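Local structure of RNA methyltransferase, TrmH family (Porphyromonas gingivalis, 2I6D) at residues E102-L108 / I129-G135; I177-A182 / P200-L205. The protein probably binds RNA and methylates it with S-adenosylmethionine as the methyl donor. One frame throughout, in Å; residues are numbered along the deposited sequence.

Contact 1 of 2, residues E102-L108 / I129-G135; sequences EGLTLLL and IRHVWLG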
loop_
_atom_site.group_PDB
_atom_site.type_symbol
_atom_site.label_atom_id
_atom_site.label_comp_id
_atom_site.label_asym_id
_atom_site.label_seq_id
_atom_site.Cartn_x
_atom_site.Cartn_y
_atom_site.Cartn_z
ATOM N N GLU A 102 12.369 6.506 -6.562
ATOM C CA GLU A 102 13.503 5.624 -6.876
ATOM C C GLU A 102 12.938 4.669 -7.909
ATOM O O GLU A 102 12.152 3.799 -7.572
ATOM C CB GLU A 102 14.028 4.860 -5.643
ATOM C CG GLU A 102 14.718 5.779 -4.615
ATOM C CD GLU A 102 15.096 5.120 -3.279
ATOM O OE1 GLU A 102 16.154 5.534 -2.735
ATOM O OE2 GLU A 102 14.347 4.237 -2.765
ATOM N N GLY A 103 13.298 4.884 -9.170
ATOM C CA GLY A 103 12.665 4.185 -10.271
ATOM C C GLY A 103 11.211 4.592 -10.472
ATOM O O GLY A 103 10.741 5.628 -9.955
ATOM N N LEU A 104 10.485 3.767 -11.223
ATOM C CA LEU A 104 9.092 4.019 -11.469
ATOM C C LEU A 104 8.349 4.039 -10.128
ATOM O O LEU A 104 8.445 3.084 -9.324
ATOM C CB LEU A 104 8.525 2.916 -12.372
ATOM C CG LEU A 104 7.012 2.939 -12.550
ATOM C CD1 LEU A 104 6.586 4.323 -13.185
ATOM C CD2 LEU A 104 6.610 1.733 -13.435
ATOM N N THR A 105 7.611 5.121 -9.923
ATOM C CA THR A 105 6.952 5.422 -8.666
ATOM C C THR A 105 5.488 5.684 -8.973
ATOM O O THR A 105 5.172 6.509 -9.837
ATOM C CB THR A 105 7.601 6.674 -8.051
ATOM O OG1 THR A 105 8.987 6.391 -7.800
ATOM C CG2 THR A 105 6.904 7.096 -6.730
ATOM N N LEU A 106 4.596 4.978 -8.275
ATOM C CA LEU A 106 3.168 5.137 -8.475
ATOM C C LEU A 106 2.615 6.200 -7.566
ATOM O O LEU A 106 3.047 6.326 -6.398
ATOM C CB LEU A 106 2.418 3.819 -8.219
ATOM C CG LEU A 106 2.942 2.630 -8.988
ATOM C CD1 LEU A 106 2.020 1.443 -8.638
ATOM C CD2 LEU A 106 2.970 2.940 -10.504
ATOM N N LEU A 107 1.700 7.001 -8.111
ATOM C CA LEU A 107 0.915 7.888 -7.285
ATOM C C LEU A 107 -0.556 7.540 -7.488
ATOM O O LEU A 107 -1.052 7.539 -8.610
ATOM C CB LEU A 107 1.178 9.361 -7.627
ATOM C CG LEU A 107 0.534 10.438 -6.726
ATOM C CD1 LEU A 107 -0.946 10.605 -6.975
ATOM C CD2 LEU A 107 0.748 10.193 -5.276
ATOM N N LEU A 108 -1.236 7.246 -6.394
ATOM C CA LEU A 108 -2.660 6.927 -6.433
ATOM C C LEU A 108 -3.415 8.177 -6.032
ATOM O O LEU A 108 -3.383 8.580 -4.866
ATOM C CB LEU A 108 -2.980 5.791 -5.463
ATOM C CG LEU A 108 -2.142 4.520 -5.635
ATOM C CD1 LEU A 108 -2.825 3.416 -4.840
ATOM C CD2 LEU A 108 -1.994 4.134 -7.132
ATOM N N ILE A 129 8.267 -2.350 -8.115
ATOM C CA ILE A 129 8.076 -0.941 -7.777
ATOM C C ILE A 129 8.498 -0.692 -6.319
ATOM O O ILE A 129 8.092 -1.424 -5.418
ATOM C CB ILE A 129 6.567 -0.518 -7.937
ATOM C CG1 ILE A 129 6.108 -0.629 -9.405
ATOM C CG2 ILE A 129 6.283 0.872 -7.277
ATOM C CD1 ILE A 129 6.072 0.609 -10.199
ATOM N N ARG A 130 9.345 0.294 -6.074
ATOM C CA ARG A 130 9.832 0.505 -4.709
ATOM C C ARG A 130 9.044 1.485 -3.881
ATOM O O ARG A 130 9.156 1.482 -2.635
ATOM C CB ARG A 130 11.303 0.927 -4.747
ATOM C CG ARG A 130 12.192 -0.248 -5.221
ATOM C CD ARG A 130 13.445 0.256 -5.845
ATOM N NE ARG A 130 14.312 0.906 -4.868
ATOM C CZ ARG A 130 15.629 0.950 -4.981
ATOM N NH1 ARG A 130 16.203 0.359 -6.020
ATOM N NH2 ARG A 130 16.367 1.557 -4.058
ATOM N N HIS A 131 8.265 2.340 -4.549
ATOM C CA HIS A 131 7.551 3.414 -3.842
ATOM C C HIS A 131 6.198 3.609 -4.404
ATOM O O HIS A 131 6.031 3.659 -5.627
ATOM C CB HIS A 131 8.310 4.771 -3.917
ATOM C CG HIS A 131 9.601 4.757 -3.177
ATOM N ND1 HIS A 131 9.680 5.010 -1.829
ATOM C CD2 HIS A 131 10.855 4.447 -3.580
ATOM C CE1 HIS A 131 10.937 4.885 -1.434
ATOM N NE2 HIS A 131 11.670 4.545 -2.478
ATOM N N VAL A 132 5.225 3.725 -3.503
ATOM C CA VAL A 132 3.828 3.985 -3.902
ATOM C C VAL A 132 3.374 5.146 -3.026
ATOM O O VAL A 132 3.378 5.068 -1.782
ATOM C CB VAL A 132 2.878 2.752 -3.724
ATOM C CG1 VAL A 132 1.413 3.147 -3.955
ATOM C CG2 VAL A 132 3.272 1.591 -4.670
ATOM N N TRP A 133 2.985 6.234 -3.676
ATOM C CA TRP A 133 2.518 7.387 -2.954
ATOM C C TRP A 133 1.007 7.428 -2.988
ATOM O O TRP A 133 0.391 6.998 -3.972
ATOM C CB TRP A 133 3.038 8.687 -3.594
ATOM C CG TRP A 133 4.529 8.833 -3.743
ATOM C CD1 TRP A 133 5.527 8.118 -3.119
ATOM C CD2 TRP A 133 5.156 9.823 -4.519
ATOM N NE1 TRP A 133 6.757 8.600 -3.525
ATOM C CE2 TRP A 133 6.549 9.647 -4.394
ATOM C CE3 TRP A 133 4.666 10.839 -5.356
ATOM C CZ2 TRP A 133 7.468 10.453 -5.073
ATOM C CZ3 TRP A 133 5.584 11.654 -6.033
ATOM C CH2 TRP A 133 6.978 11.456 -5.867
ATOM N N LEU A 134 0.407 7.950 -1.932
ATOM C CA LEU A 134 -1.047 7.962 -1.812
ATOM C C LEU A 134 -1.555 9.389 -1.676
ATOM O O LEU A 134 -1.253 10.107 -0.704
ATOM C CB LEU A 134 -1.487 7.083 -0.623
ATOM C CG LEU A 134 -0.994 5.675 -0.933
ATOM C CD1 LEU A 134 -0.094 5.078 0.157
ATOM C CD2 LEU A 134 -2.086 4.736 -1.410
ATOM N N GLY A 135 -2.312 9.834 -2.662
ATOM C CA GLY A 135 -2.799 11.207 -2.632
ATOM C C GLY A 135 -4.122 11.352 -1.921
ATOM O O GLY A 135 -4.612 10.410 -1.299
HETATM O O HOH W 1 10.617 1.709 -8.459
#

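Contact 2 of 2, residues I177-A182 / P200-L205; sequences IPVYGA and PAILVL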
loop_
_atom_site.group_PDB
_atom_site.type_symbol
_atom_site.label_atom_id
_atom_site.label_comp_id
_atom_site.label_asym_id
_atom_site.label_seq_id
_atom_site.Cartn_x
_atom_site.Cartn_y
_atom_site.Cartn_z
ATOM N N ILE A 177 12.041 15.231 -13.384
ATOM C CA ILE A 177 11.422 13.880 -13.318
ATOM C C ILE A 177 10.101 13.869 -14.095
ATOM O O ILE A 177 9.207 14.696 -13.831
ATOM C CB ILE A 177 11.221 13.413 -11.881
ATOM C CG1 ILE A 177 12.593 13.304 -11.203
ATOM C CG2 ILE A 177 10.382 12.066 -11.811
ATOM C CD1 ILE A 177 12.516 13.135 -9.770
ATOM N N PRO A 178 9.996 12.975 -15.100
ATOM C CA PRO A 178 8.794 12.918 -15.904
ATOM C C PRO A 178 7.601 12.434 -15.079
ATOM O O PRO A 178 7.734 11.524 -14.242
ATOM C CB PRO A 178 9.126 11.856 -16.980
ATOM C CG PRO A 178 10.255 11.065 -16.393
ATOM C CD PRO A 178 11.014 11.994 -15.525
ATOM N N VAL A 179 6.458 13.043 -15.330
ATOM C CA VAL A 179 5.239 12.715 -14.632
ATOM C C VAL A 179 4.213 12.203 -15.631
ATOM O O VAL A 179 3.645 12.966 -16.418
ATOM C CB VAL A 179 4.675 13.921 -13.828
ATOM C CG1 VAL A 179 3.446 13.486 -13.035
ATOM C CG2 VAL A 179 5.746 14.498 -12.891
ATOM N N TYR A 180 3.987 10.904 -15.593
ATOM C CA TYR A 180 3.051 10.249 -16.494
ATOM C C TYR A 180 1.713 10.107 -15.786
ATOM O O TYR A 180 1.651 10.059 -14.545
ATOM C CB TYR A 180 3.584 8.857 -16.858
ATOM C CG TYR A 180 4.843 8.920 -17.657
ATOM C CD1 TYR A 180 6.088 8.946 -17.031
ATOM C CD2 TYR A 180 4.797 8.940 -19.049
ATOM C CE1 TYR A 180 7.253 9.009 -17.772
ATOM C CE2 TYR A 180 5.949 8.993 -19.800
ATOM C CZ TYR A 180 7.176 9.026 -19.152
ATOM O OH TYR A 180 8.339 9.102 -19.887
ATOM N N GLY A 181 0.647 10.082 -16.569
ATOM C CA GLY A 181 -0.707 9.893 -16.038
ATOM C C GLY A 181 -1.526 9.014 -16.949
ATOM O O GLY A 181 -1.416 9.106 -18.183
ATOM N N ALA A 182 -2.386 8.190 -16.348
ATOM C CA ALA A 182 -3.258 7.296 -17.098
ATOM C C ALA A 182 -4.603 7.992 -17.350
ATOM O O ALA A 182 -5.296 8.387 -16.393
ATOM C CB ALA A 182 -3.470 6.001 -16.318
ATOM N N PRO A 200 14.125 7.337 -12.732
ATOM C CA PRO A 200 13.088 8.072 -12.009
ATOM C C PRO A 200 11.909 8.465 -12.905
ATOM O O PRO A 200 12.085 9.008 -13.983
ATOM C CB PRO A 200 13.843 9.301 -11.463
ATOM C CG PRO A 200 15.019 9.480 -12.356
ATOM C CD PRO A 200 15.409 8.075 -12.774
ATOM N N ALA A 201 10.699 8.136 -12.469
ATOM C CA ALA A 201 9.499 8.546 -13.189
ATOM C C ALA A 201 8.353 8.395 -12.217
ATOM O O ALA A 201 8.364 7.503 -11.389
ATOM C CB ALA A 201 9.215 7.626 -14.399
ATOM N N ILE A 202 7.360 9.253 -12.352
ATOM C CA ILE A 202 6.154 9.130 -11.537
ATOM C C ILE A 202 5.010 8.778 -12.472
ATOM O O ILE A 202 4.917 9.351 -13.576
ATOM C CB ILE A 202 5.863 10.456 -10.782
ATOM C CG1 ILE A 202 7.009 10.773 -9.789
ATOM C CG2 ILE A 202 4.496 10.377 -10.101
ATOM C CD1 ILE A 202 7.148 12.296 -9.476
ATOM N N LEU A 203 4.159 7.839 -12.044
ATOM C CA LEU A 203 2.992 7.436 -12.815
ATOM C C LEU A 203 1.764 7.630 -11.946
ATOM O O LEU A 203 1.599 6.989 -10.894
ATOM C CB LEU A 203 3.097 5.951 -13.252
ATOM C CG LEU A 203 1.840 5.312 -13.862
ATOM C CD1 LEU A 203 1.390 6.123 -15.097
ATOM C CD2 LEU A 203 2.161 3.851 -14.279
ATOM N N VAL A 204 0.900 8.508 -12.405
ATOM C CA VAL A 204 -0.279 8.887 -11.637
ATOM C C VAL A 204 -1.479 8.066 -12.092
ATOM O O VAL A 204 -1.786 8.003 -13.302
ATOM C CB VAL A 204 -0.619 10.399 -11.803
ATOM C CG1 VAL A 204 -1.875 10.773 -10.954
ATOM C CG2 VAL A 204 0.626 11.332 -11.404
ATOM N N LEU A 205 -2.182 7.485 -11.123
ATOM C CA LEU A 205 -3.385 6.690 -11.388
ATOM C C LEU A 205 -4.549 7.273 -10.582
ATOM O O LEU A 205 -4.412 7.488 -9.375
ATOM C CB LEU A 205 -3.136 5.240 -10.982
ATOM C CG LEU A 205 -2.006 4.696 -11.895
ATOM C CD1 LEU A 205 -1.053 3.800 -11.161
ATOM C CD2 LEU A 205 -2.651 4.021 -13.108
#

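Contact 1 of 2, residues E102-L108 / I129-G135
Trp133 lays one face of its indole against the methyl of Thr105: CG2 of Thr105 sits 3.6 Å from the centroid of the Trp133 five-membered ring, near the ring normal, a CH-pi contact. On the same face of the sheet, Leu107 CD2 comes within 3.2 Å of Trp133 CB, near the edge of the indole. The general principle is that neighbouring parallel strands share a backbone ladder while each face is packed separately. Here the ladder runs from Leu106 N to His131 O (3.3 Å), Trp133 N to Leu106 O (2.7 Å), Leu108 N to Trp133 O (2.9 Å) and Gly135 N to Leu108 O (2.8 Å), so Trp133 spends both its N and its O on Leu106 and Leu108, the residues before and after its partner Leu107. The opposite face is purely aliphatic, with Leu106 and Leu108 beside Val132 and Leu134; Leu108 CD1 meets Leu134 CD2 at 3.7 Å. At the N-terminal end of the pair a polar cluster joins the apolar contact of Leu104 CG with Ile129 CD1 (3.4 Å). His131 NE2 donates to Glu102 OE2 at 2.7 Å, and the same oxygen makes a long salt bridge to Arg130 NH2 (3.6 Å). Farther along, where the backbones are too far apart to bond directly, a water donates to Glu102 O and Leu104 O and accepts from Arg130 N. The pair forms the two strands of a beta-alpha-beta unit in the parallel sheet of the SpoU methylase domain: helix 114-127 covers the face of Leu106, Leu108 and Val132, while strands 201-206 and 158-161 flank 104-109 and 131-134 respectively.

Contact 2 of 2, residues I177-A182 / P200-L205
Four backbone hydrogen bonds hold this pair in the pattern of a parallel beta ladder, inside the parallel sheet of the SpoU methylase domain. Ile202 N donates to Pro178 O (3.0 Å), Tyr180 N to Ile202 O (2.7 Å), Val204 N to Tyr180 O (2.7 Å) and Ala182 N to Val204 O (3.1 Å). Pro178, which has no amide hydrogen to give, thus enters the ladder through its carbonyl. Ile202, Tyr180 and Val204 each use both N and O across the gap, one from each bridged pair, while Val179 and Gly181 turn their backbones to the other side and bond to strand 222-225 or the residue just before it. CA-H...O contacts supplement the ladder, among them Leu203 CA to Tyr180 O at 3.4 Å. Packing then divides by face. Val179, Ile202 and Val204 lie together, with Val179 CG1 3.9 Å from Val204 CG2, and Leu169 of helix 165-174 covers Val179 and Ile202. On the other face, Tyr180 and Leu203 meet helix 242-255, where Trp253 packs edge-to-face with Tyr180. Gly181 leaves its position on the valine face without a side chain. At the start of the pair, Ile177 CG2 reaches Ile202 CD1 at 4.0 Å; at its end, Ala182 CB touches Leu205 CD2 at 3.9 Å.

How the contacts relate
Both contacts are largely buried and belong to one parallel sheet, where strands 104-109 and 201-206 are neighbours, so the two ladders continue into each other: Thr105 O to Leu203 N and Leu107 O to Leu205 N, both 2.8 Å, are probable hydrogen bonds. Contact 1 lies nearer the centre of the molecule, its centre about 10 Å from the chain centre against about 17 Å for contact 2. It joins strands linked through a helix, whereas the connection in contact 2 contains no helix. Their chemistry differs at the entry ends: contact 1 begins with charged side chains and a water, contact 2 with prolines and isoleucine. Trp133 CH2 and Ile202 CD1 pack at 3.7 Å.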